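Long-range contacts in putative carboxynorspermidine decarboxylase protein (Sinorhizobium meliloti, PDB 3MT1), which probably catalyses the pyridoxal 5'-phosphate-dependent decarboxylation of carboxynorspermidine to norspermidine and of carboxyspermidine to spermidine, acting as a homodimer: residues Leu34-Trp42 and Ala321-Lys329; Phe45-Thr56 and Leu65-His75. All coordinates share one frame; numbering follows the deposited sequence.

Interaction 1: residues Leu34-Trp42 and Ala321-Lys329; sequences LALKCFATW and AAGYTMVKK. With SO4 (sulfate ion), chain D.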
loop_
_atom_site.group_PDB
_atom_site.type_symbol
_atom_site.label_atom_id
_atom_site.label_comp_id
_atom_site.label_asym_id
_atom_site.label_seq_id
_atom_site.Cartn_x
_atom_site.Cartn_y
_atom_site.Cartn_z
ATOM N N LEU B 34 16.224 8.079 -14.429
ATOM C CA LEU B 34 15.426 7.046 -13.768
ATOM C C LEU B 34 14.238 7.718 -13.084
ATOM O O LEU B 34 14.438 8.646 -12.318
ATOM C CB LEU B 34 16.278 6.314 -12.717
ATOM C CG LEU B 34 15.630 5.272 -11.796
ATOM C CD1 LEU B 34 14.948 4.141 -12.622
ATOM C CD2 LEU B 34 16.635 4.690 -10.806
ATOM N N ALA B 35 13.020 7.272 -13.346
ATOM C CA ALA B 35 11.854 7.804 -12.580
ATOM C C ALA B 35 11.743 7.140 -11.213
ATOM O O ALA B 35 11.403 5.956 -11.133
ATOM C CB ALA B 35 10.551 7.660 -13.355
ATOM N N LEU B 36 12.077 7.886 -10.152
ATOM C CA LEU B 36 12.120 7.316 -8.806
ATOM C C LEU B 36 10.750 6.834 -8.279
ATOM O O LEU B 36 10.705 5.983 -7.420
ATOM C CB LEU B 36 12.819 8.243 -7.840
ATOM C CG LEU B 36 14.313 8.535 -8.115
ATOM C CD1 LEU B 36 14.962 9.308 -6.958
ATOM C CD2 LEU B 36 15.087 7.240 -8.323
ATOM N N LYS B 37 9.636 7.317 -8.842
ATOM C CA LYS B 37 8.319 6.819 -8.432
ATOM C C LYS B 37 8.134 5.324 -8.744
ATOM O O LYS B 37 7.397 4.616 -8.045
ATOM C CB LYS B 37 7.162 7.675 -8.963
ATOM C CG LYS B 37 6.935 7.591 -10.437
ATOM C CD LYS B 37 5.835 8.556 -10.942
ATOM C CE LYS B 37 5.859 8.568 -12.487
ATOM N NZ LYS B 37 4.992 9.659 -13.088
ATOM N N CYS B 38 8.832 4.832 -9.764
ATOM C CA CYS B 38 8.705 3.453 -10.170
ATOM C C CYS B 38 9.663 2.560 -9.371
ATOM O O CYS B 38 9.295 1.439 -8.942
ATOM C CB CYS B 38 8.973 3.353 -11.659
ATOM S SG CYS B 38 9.380 1.686 -12.202
ATOM N N PHE B 39 10.892 3.067 -9.171
ATOM C CA PHE B 39 12.004 2.251 -8.646
ATOM C C PHE B 39 13.020 3.149 -7.988
ATOM O O PHE B 39 13.550 4.026 -8.625
ATOM C CB PHE B 39 12.666 1.511 -9.775
ATOM C CG PHE B 39 13.766 0.592 -9.347
ATOM C CD1 PHE B 39 15.114 1.033 -9.346
ATOM C CD2 PHE B 39 13.482 -0.732 -9.006
ATOM C CE1 PHE B 39 16.166 0.161 -8.974
ATOM C CE2 PHE B 39 14.517 -1.611 -8.611
ATOM C CZ PHE B 39 15.865 -1.176 -8.607
ATOM N N ALA B 40 13.272 2.915 -6.706
ATOM C CA ALA B 40 14.123 3.747 -5.882
ATOM C C ALA B 40 14.963 2.871 -4.936
ATOM O O ALA B 40 15.325 3.257 -3.818
ATOM C CB ALA B 40 13.280 4.746 -5.134
ATOM N N THR B 41 15.320 1.689 -5.426
ATOM C CA THR B 41 16.112 0.757 -4.657
ATOM C C THR B 41 17.575 1.155 -4.816
ATOM O O THR B 41 18.315 0.598 -5.664
ATOM C CB THR B 41 15.862 -0.636 -5.136
ATOM O OG1 THR B 41 14.497 -0.935 -4.891
ATOM C CG2 THR B 41 16.707 -1.646 -4.387
ATOM N N TRP B 42 17.978 2.096 -3.971
ATOM C CA TRP B 42 19.212 2.823 -4.179
ATOM C C TRP B 42 20.509 1.996 -4.138
ATOM O O TRP B 42 21.484 2.385 -4.769
ATOM C CB TRP B 42 19.308 4.053 -3.275
ATOM C CG TRP B 42 19.101 3.825 -1.805
ATOM C CD1 TRP B 42 17.910 3.880 -1.115
ATOM C CD2 TRP B 42 20.102 3.554 -0.846
ATOM N NE1 TRP B 42 18.112 3.626 0.190
ATOM C CE2 TRP B 42 19.457 3.444 0.402
ATOM C CE3 TRP B 42 21.490 3.415 -0.910
ATOM C CZ2 TRP B 42 20.156 3.163 1.587
ATOM C CZ3 TRP B 42 22.193 3.157 0.271
ATOM C CH2 TRP B 42 21.523 3.015 1.499
ATOM N N ALA B 321 9.003 -8.174 -11.160
ATOM C CA ALA B 321 8.467 -7.580 -9.974
ATOM C C ALA B 321 9.180 -6.318 -9.473
ATOM O O ALA B 321 8.971 -5.933 -8.337
ATOM C CB ALA B 321 8.420 -8.628 -8.880
ATOM N N ALA B 322 9.990 -5.645 -10.290
ATOM C CA ALA B 322 10.755 -4.482 -9.776
ATOM C C ALA B 322 10.005 -3.141 -9.737
ATOM O O ALA B 322 10.232 -2.325 -8.828
ATOM C CB ALA B 322 12.084 -4.321 -10.512
ATOM N N GLY B 323 9.147 -2.889 -10.722
ATOM C CA GLY B 323 8.483 -1.604 -10.836
ATOM C C GLY B 323 7.238 -1.462 -9.981
ATOM O O GLY B 323 6.355 -2.361 -9.965
ATOM N N TYR B 324 7.144 -0.328 -9.280
ATOM C CA TYR B 324 5.931 0.024 -8.565
ATOM C C TYR B 324 5.599 -1.060 -7.532
ATOM O O TYR B 324 4.433 -1.247 -7.144
ATOM C CB TYR B 324 4.756 0.260 -9.556
ATOM C CG TYR B 324 5.008 1.422 -10.483
ATOM C CD1 TYR B 324 4.932 2.753 -10.019
ATOM C CD2 TYR B 324 5.404 1.201 -11.815
ATOM C CE1 TYR B 324 5.212 3.852 -10.887
ATOM C CE2 TYR B 324 5.680 2.263 -12.685
ATOM C CZ TYR B 324 5.571 3.575 -12.224
ATOM O OH TYR B 324 5.874 4.600 -13.103
ATOM N N THR B 325 6.620 -1.788 -7.097
ATOM C CA THR B 325 6.414 -2.816 -6.083
ATOM C C THR B 325 7.113 -2.386 -4.798
ATOM O O THR B 325 6.468 -2.056 -3.825
ATOM C CB THR B 325 6.956 -4.159 -6.543
ATOM O OG1 THR B 325 8.346 -3.989 -6.897
ATOM C CG2 THR B 325 6.136 -4.692 -7.760
HETATM N N MSE B 326 8.441 -2.327 -4.829
HETATM C CA MSE B 326 9.218 -1.958 -3.665
HETATM C C MSE B 326 8.880 -0.588 -3.122
HETATM O O MSE B 326 8.920 -0.395 -1.931
HETATM C CB MSE B 326 10.713 -2.043 -3.953
HETATM C CG MSE B 326 11.283 -3.405 -3.610
HETATM SE SE MSE B 326 12.967 -3.915 -4.533
HETATM C CE MSE B 326 12.225 -3.879 -6.348
ATOM N N VAL B 327 8.564 0.361 -3.980
ATOM C CA VAL B 327 8.323 1.723 -3.525
ATOM C C VAL B 327 6.990 1.875 -2.732
ATOM O O VAL B 327 6.712 2.927 -2.171
ATOM C CB VAL B 327 8.277 2.695 -4.729
ATOM C CG1 VAL B 327 9.719 3.067 -5.238
ATOM C CG2 VAL B 327 7.381 2.110 -5.828
ATOM N N LYS B 328 6.163 0.830 -2.711
ATOM C CA LYS B 328 4.849 0.977 -2.129
ATOM C C LYS B 328 4.491 -0.212 -1.255
ATOM O O LYS B 328 3.342 -0.419 -0.926
ATOM C CB LYS B 328 3.781 1.308 -3.186
ATOM C CG LYS B 328 3.722 0.368 -4.393
ATOM C CD LYS B 328 2.496 0.701 -5.268
ATOM C CE LYS B 328 2.896 1.484 -6.493
ATOM N NZ LYS B 328 1.801 2.289 -7.031
ATOM N N LYS B 329 5.497 -0.965 -0.847
ATOM C CA LYS B 329 5.273 -2.063 0.059
ATOM C C LYS B 329 4.875 -1.583 1.442
ATOM O O LYS B 329 5.284 -0.511 1.894
ATOM C CB LYS B 329 6.515 -2.931 0.127
ATOM C CG LYS B 329 7.778 -2.247 0.650
ATOM C CD LYS B 329 8.968 -3.235 0.596
ATOM C CE LYS B 329 10.314 -2.477 0.539
ATOM N NZ LYS B 329 10.346 -1.500 1.669
HETATM S S SO4 D . 6.931 4.639 -16.409
HETATM O O1 SO4 D . 5.678 4.341 -17.087
HETATM O O2 SO4 D . 7.237 3.624 -15.417
HETATM O O3 SO4 D . 7.947 4.621 -17.467
HETATM O O4 SO4 D . 6.904 5.973 -15.793
#

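Interaction 2: residues Phe45-Thr56 and Leu65-His75; sequences FDLMRDYMDGTT and LGRERFGKETH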
loop_
_atom_site.group_PDB
_atom_site.type_symbol
_atom_site.label_atom_id
_atom_site.label_comp_id
_atom_site.label_asym_id
_atom_site.label_seq_id
_atom_site.Cartn_x
_atom_site.Cartn_y
_atom_site.Cartn_z
ATOM N N PHE B 45 21.965 1.817 -7.468
ATOM C CA PHE B 45 22.270 3.021 -8.220
ATOM C C PHE B 45 23.708 3.083 -8.766
ATOM O O PHE B 45 23.948 3.598 -9.856
ATOM C CB PHE B 45 21.992 4.267 -7.390
ATOM C CG PHE B 45 20.535 4.545 -7.173
ATOM C CD1 PHE B 45 19.558 3.803 -7.815
ATOM C CD2 PHE B 45 20.140 5.571 -6.339
ATOM C CE1 PHE B 45 18.237 4.069 -7.603
ATOM C CE2 PHE B 45 18.780 5.842 -6.145
ATOM C CZ PHE B 45 17.857 5.092 -6.774
ATOM N N ASP B 46 24.658 2.559 -8.005
ATOM C CA ASP B 46 26.051 2.511 -8.441
ATOM C C ASP B 46 26.165 1.766 -9.738
ATOM O O ASP B 46 26.918 2.178 -10.619
ATOM C CB ASP B 46 26.974 1.916 -7.363
ATOM C CG ASP B 46 27.303 2.940 -6.258
ATOM O OD1 ASP B 46 27.272 4.157 -6.579
ATOM O OD2 ASP B 46 27.575 2.555 -5.078
ATOM N N LEU B 47 25.395 0.695 -9.881
ATOM C CA LEU B 47 25.380 -0.005 -11.151
ATOM C C LEU B 47 24.705 0.800 -12.272
ATOM O O LEU B 47 25.242 0.858 -13.358
ATOM C CB LEU B 47 24.845 -1.437 -11.022
ATOM C CG LEU B 47 24.396 -2.141 -12.309
ATOM C CD1 LEU B 47 25.582 -2.653 -13.159
ATOM C CD2 LEU B 47 23.454 -3.281 -11.967
HETATM N N MSE B 48 23.592 1.475 -12.002
HETATM C CA MSE B 48 22.861 2.199 -13.048
HETATM C C MSE B 48 23.489 3.544 -13.464
HETATM O O MSE B 48 23.317 3.984 -14.604
HETATM C CB MSE B 48 21.406 2.425 -12.617
HETATM C CG MSE B 48 20.689 1.164 -12.308
HETATM SE SE MSE B 48 19.004 1.400 -11.403
HETATM C CE MSE B 48 17.935 1.847 -12.919
ATOM N N ARG B 49 24.169 4.197 -12.525
ATOM C CA ARG B 49 24.750 5.525 -12.714
ATOM C C ARG B 49 25.492 5.705 -14.058
ATOM O O ARG B 49 25.246 6.665 -14.793
ATOM C CB ARG B 49 25.710 5.843 -11.541
ATOM C CG ARG B 49 25.708 7.289 -11.111
ATOM C CD ARG B 49 26.717 7.644 -10.025
ATOM N NE ARG B 49 27.568 8.755 -10.491
ATOM C CZ ARG B 49 27.894 9.851 -9.790
ATOM N NH1 ARG B 49 27.418 10.046 -8.550
ATOM N NH2 ARG B 49 28.695 10.784 -10.336
ATOM N N ASP B 50 26.402 4.787 -14.371
ATOM C CA ASP B 50 27.259 4.989 -15.533
ATOM C C ASP B 50 26.547 4.842 -16.874
ATOM O O ASP B 50 27.150 5.096 -17.911
ATOM C CB ASP B 50 28.486 4.088 -15.472
ATOM C CG ASP B 50 29.350 4.365 -14.250
ATOM O OD1 ASP B 50 29.563 5.559 -13.911
ATOM O OD2 ASP B 50 29.813 3.385 -13.631
ATOM N N TYR B 51 25.269 4.459 -16.849
ATOM C CA TYR B 51 24.515 4.240 -18.068
ATOM C C TYR B 51 23.411 5.249 -18.246
ATOM O O TYR B 51 22.772 5.299 -19.307
ATOM C CB TYR B 51 23.917 2.830 -18.126
ATOM C CG TYR B 51 24.888 1.649 -18.028
ATOM C CD1 TYR B 51 25.391 1.028 -19.184
ATOM C CD2 TYR B 51 25.274 1.131 -16.777
ATOM C CE1 TYR B 51 26.241 -0.088 -19.096
ATOM C CE2 TYR B 51 26.136 0.036 -16.673
ATOM C CZ TYR B 51 26.611 -0.583 -17.841
ATOM O OH TYR B 51 27.469 -1.676 -17.755
HETATM N N MSE B 52 23.175 6.042 -17.215
HETATM C CA MSE B 52 22.104 7.022 -17.235
HETATM C C MSE B 52 22.571 8.422 -16.884
HETATM O O MSE B 52 23.757 8.640 -16.609
HETATM C CB MSE B 52 20.968 6.581 -16.330
HETATM C CG MSE B 52 20.419 5.214 -16.729
HETATM SE SE MSE B 52 18.874 4.717 -15.643
HETATM C CE MSE B 52 17.525 5.551 -16.667
ATOM N N ASP B 53 21.654 9.383 -16.906
ATOM C CA ASP B 53 22.035 10.802 -16.779
ATOM C C ASP B 53 21.517 11.470 -15.501
ATOM O O ASP B 53 21.777 12.660 -15.298
ATOM C CB ASP B 53 21.579 11.600 -18.014
ATOM C CG ASP B 53 22.280 11.150 -19.288
ATOM O OD1 ASP B 53 23.445 11.579 -19.507
ATOM O OD2 ASP B 53 21.673 10.370 -20.078
ATOM N N GLY B 54 20.810 10.717 -14.655
ATOM C CA GLY B 54 20.142 11.265 -13.490
ATOM C C GLY B 54 18.795 10.628 -13.133
ATOM O O GLY B 54 18.461 9.511 -13.559
ATOM N N THR B 55 18.009 11.355 -12.365
ATOM C CA THR B 55 16.768 10.844 -11.811
ATOM C C THR B 55 15.756 11.930 -11.993
ATOM O O THR B 55 16.116 13.079 -12.124
ATOM C CB THR B 55 16.906 10.599 -10.241
ATOM O OG1 THR B 55 17.211 11.835 -9.550
ATOM C CG2 THR B 55 18.019 9.574 -9.939
ATOM N N THR B 56 14.490 11.575 -12.015
ATOM C CA THR B 56 13.434 12.566 -11.913
ATOM C C THR B 56 12.523 12.179 -10.725
ATOM O O THR B 56 12.400 11.031 -10.409
ATOM C CB THR B 56 12.663 12.714 -13.244
ATOM O OG1 THR B 56 11.786 13.840 -13.156
ATOM C CG2 THR B 56 11.812 11.442 -13.571
ATOM N N LEU B 65 16.683 11.816 -2.455
ATOM C CA LEU B 65 17.262 10.508 -2.663
ATOM C C LEU B 65 18.090 10.513 -3.940
ATOM O O LEU B 65 19.169 9.953 -3.937
ATOM C CB LEU B 65 16.194 9.399 -2.728
ATOM C CG LEU B 65 16.696 7.993 -3.047
ATOM C CD1 LEU B 65 17.438 7.370 -1.871
ATOM C CD2 LEU B 65 15.579 7.129 -3.407
ATOM N N GLY B 66 17.594 11.152 -5.015
ATOM C CA GLY B 66 18.262 11.145 -6.314
ATOM C C GLY B 66 19.559 11.934 -6.237
ATOM O O GLY B 66 20.583 11.487 -6.749
ATOM N N ARG B 67 19.513 13.112 -5.596
ATOM C CA ARG B 67 20.713 13.909 -5.389
ATOM C C ARG B 67 21.732 13.181 -4.537
ATOM O O ARG B 67 22.869 13.034 -4.970
ATOM C CB ARG B 67 20.410 15.311 -4.830
ATOM C CG ARG B 67 21.659 16.143 -4.386
ATOM C CD ARG B 67 22.714 16.418 -5.493
ATOM N NE ARG B 67 22.191 17.307 -6.535
ATOM C CZ ARG B 67 22.233 17.077 -7.856
ATOM N NH1 ARG B 67 22.800 15.971 -8.354
ATOM N NH2 ARG B 67 21.700 17.964 -8.696
ATOM N N GLU B 68 21.333 12.698 -3.362
ATOM C CA GLU B 68 22.295 12.087 -2.430
ATOM C C GLU B 68 22.835 10.733 -2.822
ATOM O O GLU B 68 23.959 10.431 -2.504
ATOM C CB GLU B 68 21.743 12.036 -1.007
ATOM C CG GLU B 68 21.548 13.455 -0.450
ATOM C CD GLU B 68 21.053 13.516 0.983
ATOM O OE1 GLU B 68 20.898 12.447 1.620
ATOM O OE2 GLU B 68 20.811 14.640 1.474
ATOM N N ARG B 69 22.068 9.903 -3.514
ATOM C CA ARG B 69 22.539 8.537 -3.757
ATOM C C ARG B 69 22.685 8.261 -5.234
ATOM O O ARG B 69 23.244 7.256 -5.616
ATOM C CB ARG B 69 21.545 7.481 -3.216
ATOM C CG ARG B 69 21.254 7.455 -1.766
ATOM C CD ARG B 69 22.459 7.173 -0.962
ATOM N NE ARG B 69 22.124 7.159 0.441
ATOM C CZ ARG B 69 22.927 6.695 1.396
ATOM N NH1 ARG B 69 24.130 6.190 1.087
ATOM N NH2 ARG B 69 22.510 6.719 2.667
ATOM N N PHE B 70 22.106 9.083 -6.085
ATOM C CA PHE B 70 22.250 8.790 -7.494
ATOM C C PHE B 70 23.214 9.740 -8.147
ATOM O O PHE B 70 24.054 9.308 -8.919
ATOM C CB PHE B 70 20.909 8.777 -8.222
ATOM C CG PHE B 70 20.971 8.119 -9.586
ATOM C CD1 PHE B 70 21.628 8.735 -10.651
ATOM C CD2 PHE B 70 20.385 6.885 -9.796
ATOM C CE1 PHE B 70 21.700 8.112 -11.878
ATOM C CE2 PHE B 70 20.420 6.268 -11.046
ATOM C CZ PHE B 70 21.061 6.870 -12.078
ATOM N N GLY B 71 23.112 11.031 -7.819
ATOM C CA GLY B 71 24.001 12.048 -8.368
ATOM C C GLY B 71 23.633 12.418 -9.788
ATOM O O GLY B 71 22.539 12.077 -10.256
ATOM N N LYS B 72 24.548 13.106 -10.471
ATOM C CA LYS B 72 24.362 13.558 -11.864
ATOM C C LYS B 72 23.194 14.571 -11.929
ATOM O O LYS B 72 23.054 15.375 -11.014
ATOM C CB LYS B 72 24.189 12.376 -12.841
ATOM C CG LYS B 72 25.439 11.444 -13.012
ATOM C CD LYS B 72 25.313 10.617 -14.321
ATOM C CE LYS B 72 26.600 9.891 -14.710
ATOM N NZ LYS B 72 26.448 9.137 -16.011
ATOM N N GLU B 73 22.382 14.554 -12.976
ATOM C CA GLU B 73 21.288 15.513 -13.084
ATOM C C GLU B 73 20.048 15.068 -12.282
ATOM O O GLU B 73 19.590 13.911 -12.402
ATOM C CB GLU B 73 20.894 15.704 -14.560
ATOM C CG GLU B 73 20.996 17.165 -15.018
ATOM C CD GLU B 73 20.470 17.418 -16.419
ATOM O OE1 GLU B 73 21.236 17.149 -17.390
ATOM O OE2 GLU B 73 19.318 17.912 -16.520
ATOM N N THR B 74 19.500 15.969 -11.472
ATOM C CA THR B 74 18.255 15.682 -10.761
ATOM C C THR B 74 17.145 16.635 -11.179
ATOM O O THR B 74 17.327 17.853 -11.175
ATOM C CB THR B 74 18.416 15.683 -9.181
ATOM O OG1 THR B 74 18.169 16.991 -8.673
ATOM C CG2 THR B 74 19.797 15.214 -8.746
ATOM N N HIS B 75 16.005 16.069 -11.548
ATOM C CA HIS B 75 14.820 16.847 -11.966
ATOM C C HIS B 75 13.754 16.691 -10.923
ATOM O O HIS B 75 13.526 15.588 -10.417
ATOM C CB HIS B 75 14.265 16.369 -13.309
ATOM C CG HIS B 75 15.094 16.775 -14.486
ATOM N ND1 HIS B 75 14.565 16.913 -15.755
ATOM C CD2 HIS B 75 16.412 17.095 -14.584
ATOM C CE1 HIS B 75 15.530 17.266 -16.590
ATOM N NE2 HIS B 75 16.657 17.394 -15.901
HETATM O O HOH W 1 25.635 5.959 -7.788
HETATM O O HOH W 2 14.999 13.445 -9.238
HETATM O O HOH W 3 19.795 12.313 -9.724
#

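Interaction 1: residues Leu34-Trp42 and Ala321-Lys329
Tyr-324 lies against Cys-38 where the barrel of a fold-type III pyridoxal phosphate enzyme meets the loop that follows strand 315-318 of the mixed β-sheet. In this alanine racemase-like architecture the cofactor site lies at the C-terminal ends of the barrel strands, and 34-42 carries the chain out of one such strand. The backbones are joined by Tyr-324 N, which donates to a lone pair of Cys-38 O at 2.8 Å in an almost straight bond (172°).

From CB, a chi1 of -63° sets CG of Tyr-324 opposite the carbonyl carbon and beside the backbone N, which lays the ring along Cys-38, a face covered by CA and CB of the cysteine. On one flank CD1 and CE1 pass Lys-37 O and Cys-38 CA, and the latter stands 3.7 Å from the centroid of the Tyr-324 ring in a CH-pi contact. On the other, CD2 and CE2 meet SG and CB, the sulfur approaching the ring obliquely. Tyr-324 CZ lies 3.5 Å from Cys-38 CB. At the tip, Tyr-324 OH donates to O2 of a sulfate ion (2.9 Å). Probably from the crystallisation liquor, the ion is also held by backbone N-H groups of Gly-199, Gly-232 and Glu-233, consistent with the site of the cofactor phosphate. The Tyr-324 side chain lies about 4 Å from those of Glu-233 and Asp-269, predicted to bind substrate. Tyrosine suits the position by joining an apolar face to a polar tip, and a small cysteine can lie close over that face.

Val-327 wedges in beside them: CG2 touches Lys-37 O and Cys-38 O, while CG1 packs on Ala-40 CB. Phe-39 turns its edge to the loop, with CD2 3.6 Å from Ala-322 O in the ring plane.

Interaction 2: residues Phe45-Thr56 and Leu65-His75
Phe-70 carries CG anti to its backbone N (chi1 -164°), and Phe-45 has CG opposite its carbonyl carbon (-71°), turning a ring face to the edge of Phe-70. The outcome is an edge-to-face pair with planes at 61°, Phe-70 CD2 lying 3.5 Å from Phe-45 CG. Thr-55 fills in from strand 54-57, its CG2 over a face of the Phe-70 ring in a CH-pi contact (3.8 Å from CG2 to the centroid). Met-52 CB lies at the edge of this ring and Met-48 CB nearby, both from selenomethionines, an apolar setting that suits phenylalanine.

These contacts belong to a right-handed β-α-β crossover of the barrel, whose strands 54-57 and 73-77 are parallel neighbours. Glu-73 N donates to Asp-53 O, Thr-55 N to Glu-73 O, and His-75 N to Thr-55 O. Glycines allow close approach: Gly-54 CA comes 2.9 Å from Glu-73 O, and Gly-66 CA meets Thr-55 OG1 at 3.5 Å. Through a water, that hydroxyl is also linked to His-75 O.

Just before strand 73-77, Lys-72 stretches its extended chain along the type I turn from Arg-49 to Met-52, and Lys-72 NZ bonds Met-52 O (2.8 Å) and Arg-49 O (3.0 Å). Met-52 N reaches the latter oxygen from the other face of its carbonyl plane. Two carbonyl acceptors, with the Asp-50 carboxylate nearby though not touching, would tend to favour a protonated lysine, although the like charge of Arg-49 acts against this; the ammonium would then be spent on holding the turn.

After strand 6-10 of the mixed sheet and helix 11-28, strand 31-35 opens the barrel, and 34-42, the first half of interaction 1, takes in its end. Helix 45-49 follows, and interaction 2 closes a short loop of eight residues between 45-56 and 65-75, one β-α-β step of the barrel. The chain then completes the barrel and most of the mixed sheet before 321-329 returns to 34-42, so interaction 2 is nested within the long loop of interaction 1. The two touch where Leu-34 lies beside Gly-54 and Thr-56, and where Trp-42 packs on Leu-65. One ties the barrel to the loop after strand 315-318 of the mixed-sheet domain, the other barrel to itself; both reach the second subunit.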